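Local structure of type IV secretion system protein VirB11 (Brucella suis, 2GZA) at residues P28-W32 / Y60-L65; D35-E40 / F50-A54. The protein hydrolyses ATP as the hexameric VirB11 ATPase of the Brucella type IV secretion system, a member of the GSP E family of secretion ATPases. One frame throughout, in Å; residues are numbered along the deposited sequence.

Both contacts reach one antiparallel sheet, in which strands 48-52 and 57-61 are neighbours. Their centres lie about 14 Å apart. Along the chain, contact 2 is nested inside the loop that contact 1 closes. The two touch directly. Y60 of contact 1 brings CE1 to 3.5 Å from SG of C51 in contact 2, and the W32 ring approaches the same sulfur with CD1 at 3.8 Å. Beyond that, CG2 of I38 packs 3.6 Å from the backbone O of W32. Both contacts are away from the predicted ATP-binding loop G182-T189.

Contact 1. Residues P28-W32 / Y60-L65; sequences PLRPW and YAVPNL
W32 and Y60 both turn CG beside their own backbone N, anti to the carbonyl carbon (chi1 -60° and -65°), and this brings the two rings together. V62 holds CG2 in the same relation to its backbone, with CG1 anti to N, which points CG2 at CH2 of W32 on the benzene side of the indole. The indole nitrogen NE1 of W32 comes within 3.2 Å of CD1 of Y60. That carbon lies at the edge of the indole, near its plane. Seen from Y60, NE1 arrives obliquely. The planes are 53° apart and the centroids of the five-membered ring and the Y60 ring are 5.0 Å apart.

The six-membered part of the indole reaches past Y60. Its CZ2 packs 3.7 Å from CB of Y60. Beyond that the V62 and W32 side chains meet head on.

A second, purely apolar patch lies at the other end of the segments. CB of P28 touches CD1 of L65 at 3.7 Å. CG of P28 is 3.9 Å from CD1 of L65. CD2 of L29 reaches CD2 of L65 at 4.2 Å. L29 and L65 are buried, whereas P28 is partly exposed.

The contact lays the start of helix 30-34 and the 3-10 segment before it against the end of strand 57-61 and the loop after it. L29, W32 and V62 also pack on V49 of strand 48-52. L29 and L65 meet V43 of strand 40-43, and helix 67-81 adds H69 against P28 and L70 against L65.

Contact 2. Residues D35-E40 / F50-A54; sequences DPQITE and FCERA
T39 and E52 are joined by a nearly straight backbone bond. The N of T39 gives its hydrogen to O of E52 at 3.0 Å, with an angle of 174° at the hydrogen. The N of E52 in turn binds O of E40, also at 3.0 Å, and approaches tilted from the carbonyl plane. CA of C51 adds a CA-H...O contact to the same oxygen at 3.2 Å.

The close part is buried. Its apolar core is I38 on C51, with CG2 of I38 3.9 Å from CB of C51. C51 sets SG between its backbone N and carbonyl carbon (chi1 69°), which turns SG to CD1 of I38, 4.0 Å away. W32 packs on both residues. E40 and E52 form a buried charged pair. Their chains run alongside each other in one direction, with CB atoms 3.8 Å apart. OE1 of E40 is 3.9 Å from OE2 of E52. K252 makes long, weak ion pairs with both and may ease the repulsion.

The opposite end is looser. R53 bends back over the turn, and CG1 of I38 lies over one face of its guanidinium. NH1 of R53 is 4.0 Å from OD1 of D35, a long salt bridge. The D35 carboxylate and R53 guanidinium are nearly perpendicular, 82° apart. The stronger partner of R53 is E58, which pairs with NE. Q37, exposed, lies along R53, with OE1 near NH1.

The turn carries two bonds to D35: OD2 accepts from N of Q37, an Asx turn, and O accepts from N of I38 in a type I beta turn. It leads from helix 30-34 into strand 40-43, which runs antiparallel to strand 48-52 in the six-stranded antiparallel sheet.

Contact 1. Residues P28-W32 / Y60-L65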
loop_
_atom_site.group_PDB
_atom_site.type_symbol
_atom_site.label_atom_id
_atom_site.label_comp_id
_atom_site.label_asym_id
_atom_site.label_seq_id
_atom_site.Cartn_x
_atom_site.Cartn_y
_atom_site.Cartn_z
ATOM N N PRO C 28 41.521 21.229 31.999
ATOM C CA PRO C 28 41.100 22.625 32.097
ATOM C C PRO C 28 39.616 22.818 32.400
ATOM O O PRO C 28 39.203 23.946 32.662
ATOM C CB PRO C 28 41.434 23.197 30.712
ATOM C CG PRO C 28 42.310 22.190 30.050
ATOM C CD PRO C 28 41.898 20.886 30.615
ATOM N N LEU C 29 38.839 21.734 32.374
ATOM C CA LEU C 29 37.402 21.767 32.678
ATOM C C LEU C 29 37.091 21.156 34.044
ATOM O O LEU C 29 35.928 21.066 34.451
ATOM C CB LEU C 29 36.602 21.066 31.572
ATOM C CG LEU C 29 36.732 21.642 30.155
ATOM C CD1 LEU C 29 35.964 20.812 29.139
ATOM C CD2 LEU C 29 36.296 23.105 30.102
ATOM N N ARG C 30 38.153 20.768 34.744
ATOM C CA ARG C 30 38.082 20.104 36.043
ATOM C C ARG C 30 37.213 20.833 37.076
ATOM O O ARG C 30 36.384 20.193 37.717
ATOM C CB ARG C 30 39.502 19.841 36.567
ATOM C CG ARG C 30 39.664 18.581 37.423
ATOM C CD ARG C 30 40.021 17.332 36.601
ATOM N NE ARG C 30 38.889 16.790 35.849
ATOM C CZ ARG C 30 37.884 16.107 36.389
ATOM N NH1 ARG C 30 37.853 15.882 37.694
ATOM N NH2 ARG C 30 36.897 15.654 35.628
ATOM N N PRO C 31 37.384 22.163 37.227
ATOM C CA PRO C 31 36.560 22.919 38.183
ATOM C C PRO C 31 35.050 22.769 37.979
ATOM O O PRO C 31 34.327 22.571 38.962
ATOM C CB PRO C 31 37.001 24.368 37.949
ATOM C CG PRO C 31 38.386 24.252 37.430
ATOM C CD PRO C 31 38.370 23.036 36.563
ATOM N N TRP C 32 34.599 22.844 36.725
ATOM C CA TRP C 32 33.179 22.756 36.393
ATOM C C TRP C 32 32.677 21.321 36.449
ATOM O O TRP C 32 31.527 21.063 36.807
ATOM C CB TRP C 32 32.921 23.346 35.003
ATOM C CG TRP C 32 33.320 24.778 34.904
ATOM C CD1 TRP C 32 32.556 25.861 35.211
ATOM C CD2 TRP C 32 34.587 25.290 34.483
ATOM N NE1 TRP C 32 33.265 27.017 35.006
ATOM C CE2 TRP C 32 34.514 26.693 34.557
ATOM C CE3 TRP C 32 35.775 24.698 34.053
ATOM C CZ2 TRP C 32 35.582 27.514 34.211
ATOM C CZ3 TRP C 32 36.836 25.514 33.711
ATOM C CH2 TRP C 32 36.733 26.907 33.794
ATOM N N TYR C 60 32.436 31.794 31.592
ATOM C CA TYR C 60 33.750 31.813 32.237
ATOM C C TYR C 60 34.869 31.834 31.213
ATOM O O TYR C 60 34.860 31.073 30.242
ATOM C CB TYR C 60 33.927 30.625 33.178
ATOM C CG TYR C 60 32.987 30.643 34.352
ATOM C CD1 TYR C 60 31.842 29.855 34.357
ATOM C CD2 TYR C 60 33.227 31.466 35.453
ATOM C CE1 TYR C 60 30.967 29.869 35.430
ATOM C CE2 TYR C 60 32.351 31.485 36.535
ATOM C CZ TYR C 60 31.226 30.681 36.511
ATOM O OH TYR C 60 30.353 30.688 37.565
ATOM N N ALA C 61 35.832 32.717 31.436
ATOM C CA ALA C 61 36.976 32.845 30.551
ATOM C C ALA C 61 38.096 31.902 30.965
ATOM O O ALA C 61 38.593 31.955 32.099
ATOM C CB ALA C 61 37.454 34.287 30.505
ATOM N N VAL C 62 38.484 31.038 30.032
ATOM C CA VAL C 62 39.544 30.070 30.269
ATOM C C VAL C 62 40.554 30.188 29.135
ATOM O O VAL C 62 40.458 29.468 28.142
ATOM C CB VAL C 62 39.007 28.632 30.346
ATOM C CG1 VAL C 62 40.065 27.704 30.928
ATOM C CG2 VAL C 62 37.745 28.588 31.179
ATOM N N PRO C 63 41.510 31.126 29.260
ATOM C CA PRO C 63 42.473 31.310 28.166
ATOM C C PRO C 63 43.368 30.106 27.861
ATOM O O PRO C 63 43.686 29.884 26.694
ATOM C CB PRO C 63 43.281 32.544 28.596
ATOM C CG PRO C 63 42.413 33.233 29.620
ATOM C CD PRO C 63 41.724 32.104 30.340
ATOM N N ASN C 64 43.748 29.328 28.878
ATOM C CA ASN C 64 44.604 28.166 28.658
ATOM C C ASN C 64 43.837 26.960 28.074
ATOM O O ASN C 64 44.131 25.796 28.384
ATOM C CB ASN C 64 45.397 27.849 29.943
ATOM C CG ASN C 64 46.248 29.052 30.416
ATOM O OD1 ASN C 64 47.124 29.546 29.688
ATOM N ND2 ASN C 64 45.990 29.514 31.639
ATOM N N LEU C 65 42.866 27.274 27.207
ATOM C CA LEU C 65 42.007 26.291 26.564
ATOM C C LEU C 65 41.932 26.631 25.070
ATOM O O LEU C 65 40.909 27.097 24.566
ATOM C CB LEU C 65 40.618 26.317 27.217
ATOM C CG LEU C 65 39.564 25.275 26.853
ATOM C CD1 LEU C 65 39.927 23.915 27.425
ATOM C CD2 LEU C 65 38.218 25.728 27.377
#

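Contact 2. Residues D35-E40 / F50-A54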
loop_
_atom_site.group_PDB
_atom_site.type_symbol
_atom_site.label_atom_id
_atom_site.label_comp_id
_atom_site.label_asym_id
_atom_site.label_seq_id
_atom_site.Cartn_x
_atom_site.Cartn_y
_atom_site.Cartn_z
ATOM N N ASP C 35 32.127 20.335 40.279
ATOM C CA ASP C 35 31.118 21.075 41.024
ATOM C C ASP C 35 29.750 20.423 40.837
ATOM O O ASP C 35 29.225 20.390 39.717
ATOM C CB ASP C 35 31.103 22.541 40.592
ATOM C CG ASP C 35 30.454 23.444 41.622
ATOM O OD1 ASP C 35 30.999 24.543 41.854
ATOM O OD2 ASP C 35 29.404 23.068 42.194
ATOM N N PRO C 36 29.187 19.885 41.933
ATOM C CA PRO C 36 27.887 19.206 41.933
ATOM C C PRO C 36 26.714 20.094 41.531
ATOM O O PRO C 36 25.701 19.577 41.069
ATOM C CB PRO C 36 27.735 18.732 43.391
ATOM C CG PRO C 36 29.120 18.719 43.949
ATOM C CD PRO C 36 29.799 19.871 43.277
ATOM N N GLN C 37 26.859 21.404 41.689
ATOM C CA GLN C 37 25.788 22.342 41.398
ATOM C C GLN C 37 25.712 22.738 39.915
ATOM O O GLN C 37 24.774 23.415 39.491
ATOM C CB GLN C 37 25.932 23.562 42.294
ATOM C CG GLN C 37 24.625 23.966 42.951
ATOM C CD GLN C 37 24.788 25.083 43.954
ATOM O OE1 GLN C 37 25.668 25.939 43.821
ATOM N NE2 GLN C 37 23.925 25.089 44.966
ATOM N N ILE C 38 26.710 22.309 39.144
ATOM C CA ILE C 38 26.802 22.552 37.704
ATOM C C ILE C 38 26.338 21.293 36.993
ATOM O O ILE C 38 26.784 20.205 37.343
ATOM C CB ILE C 38 28.271 22.896 37.299
ATOM C CG1 ILE C 38 28.629 24.322 37.713
ATOM C CG2 ILE C 38 28.519 22.698 35.794
ATOM C CD1 ILE C 38 30.111 24.636 37.638
ATOM N N THR C 39 25.458 21.424 36.005
ATOM C CA THR C 39 24.911 20.236 35.374
ATOM C C THR C 39 25.399 20.051 33.942
ATOM O O THR C 39 25.714 18.936 33.541
ATOM C CB THR C 39 23.379 20.174 35.493
ATOM O OG1 THR C 39 22.983 20.641 36.789
ATOM C CG2 THR C 39 22.895 18.733 35.334
ATOM N N GLU C 40 25.465 21.138 33.175
ATOM C CA GLU C 40 26.031 21.081 31.840
ATOM C C GLU C 40 27.307 21.912 31.748
ATOM O O GLU C 40 27.404 22.983 32.345
ATOM C CB GLU C 40 25.008 21.525 30.790
ATOM C CG GLU C 40 24.435 20.383 29.952
ATOM C CD GLU C 40 23.441 19.520 30.703
ATOM O OE1 GLU C 40 23.109 19.834 31.863
ATOM O OE2 GLU C 40 22.980 18.518 30.130
ATOM N N PHE C 50 30.789 27.705 28.890
ATOM C CA PHE C 50 29.469 28.056 29.376
ATOM C C PHE C 50 28.930 26.898 30.199
ATOM O O PHE C 50 28.949 25.753 29.746
ATOM C CB PHE C 50 28.525 28.392 28.219
ATOM C CG PHE C 50 28.626 29.806 27.745
ATOM C CD1 PHE C 50 29.539 30.165 26.759
ATOM C CD2 PHE C 50 27.813 30.788 28.282
ATOM C CE1 PHE C 50 29.630 31.474 26.319
ATOM C CE2 PHE C 50 27.903 32.104 27.844
ATOM C CZ PHE C 50 28.812 32.443 26.858
ATOM N N CYS C 51 28.476 27.188 31.411
ATOM C CA CYS C 51 27.905 26.147 32.259
ATOM C C CYS C 51 26.487 26.457 32.725
ATOM O O CYS C 51 26.131 27.610 32.957
ATOM C CB CYS C 51 28.831 25.805 33.433
ATOM S SG CYS C 51 29.004 27.093 34.664
ATOM N N GLU C 52 25.678 25.409 32.819
ATOM C CA GLU C 52 24.299 25.519 33.263
ATOM C C GLU C 52 24.232 25.318 34.773
ATOM O O GLU C 52 24.514 24.222 35.274
ATOM C CB GLU C 52 23.423 24.489 32.541
ATOM C CG GLU C 52 22.029 24.326 33.134
ATOM C CD GLU C 52 21.096 23.523 32.248
ATOM O OE1 GLU C 52 20.950 23.873 31.057
ATOM O OE2 GLU C 52 20.491 22.549 32.749
ATOM N N ARG C 53 23.893 26.390 35.487
ATOM C CA ARG C 53 23.745 26.360 36.940
ATOM C C ARG C 53 22.342 25.948 37.306
ATOM O O ARG C 53 22.143 24.845 37.462
ATOM C CB ARG C 53 24.163 27.671 37.616
ATOM C CG ARG C 53 23.972 27.703 39.159
ATOM C CD ARG C 53 25.178 27.196 39.923
ATOM N NE ARG C 53 26.388 27.849 39.439
ATOM C CZ ARG C 53 27.619 27.592 39.866
ATOM N NH1 ARG C 53 27.843 26.696 40.823
ATOM N NH2 ARG C 53 28.632 28.248 39.326
ATOM N N ALA C 54 21.346 26.776 37.451
ATOM C CA ALA C 54 20.036 26.244 37.797
ATOM C C ALA C 54 19.156 26.548 36.608
ATOM O O ALA C 54 18.281 27.408 36.687
ATOM C CB ALA C 54 19.517 26.900 39.082
#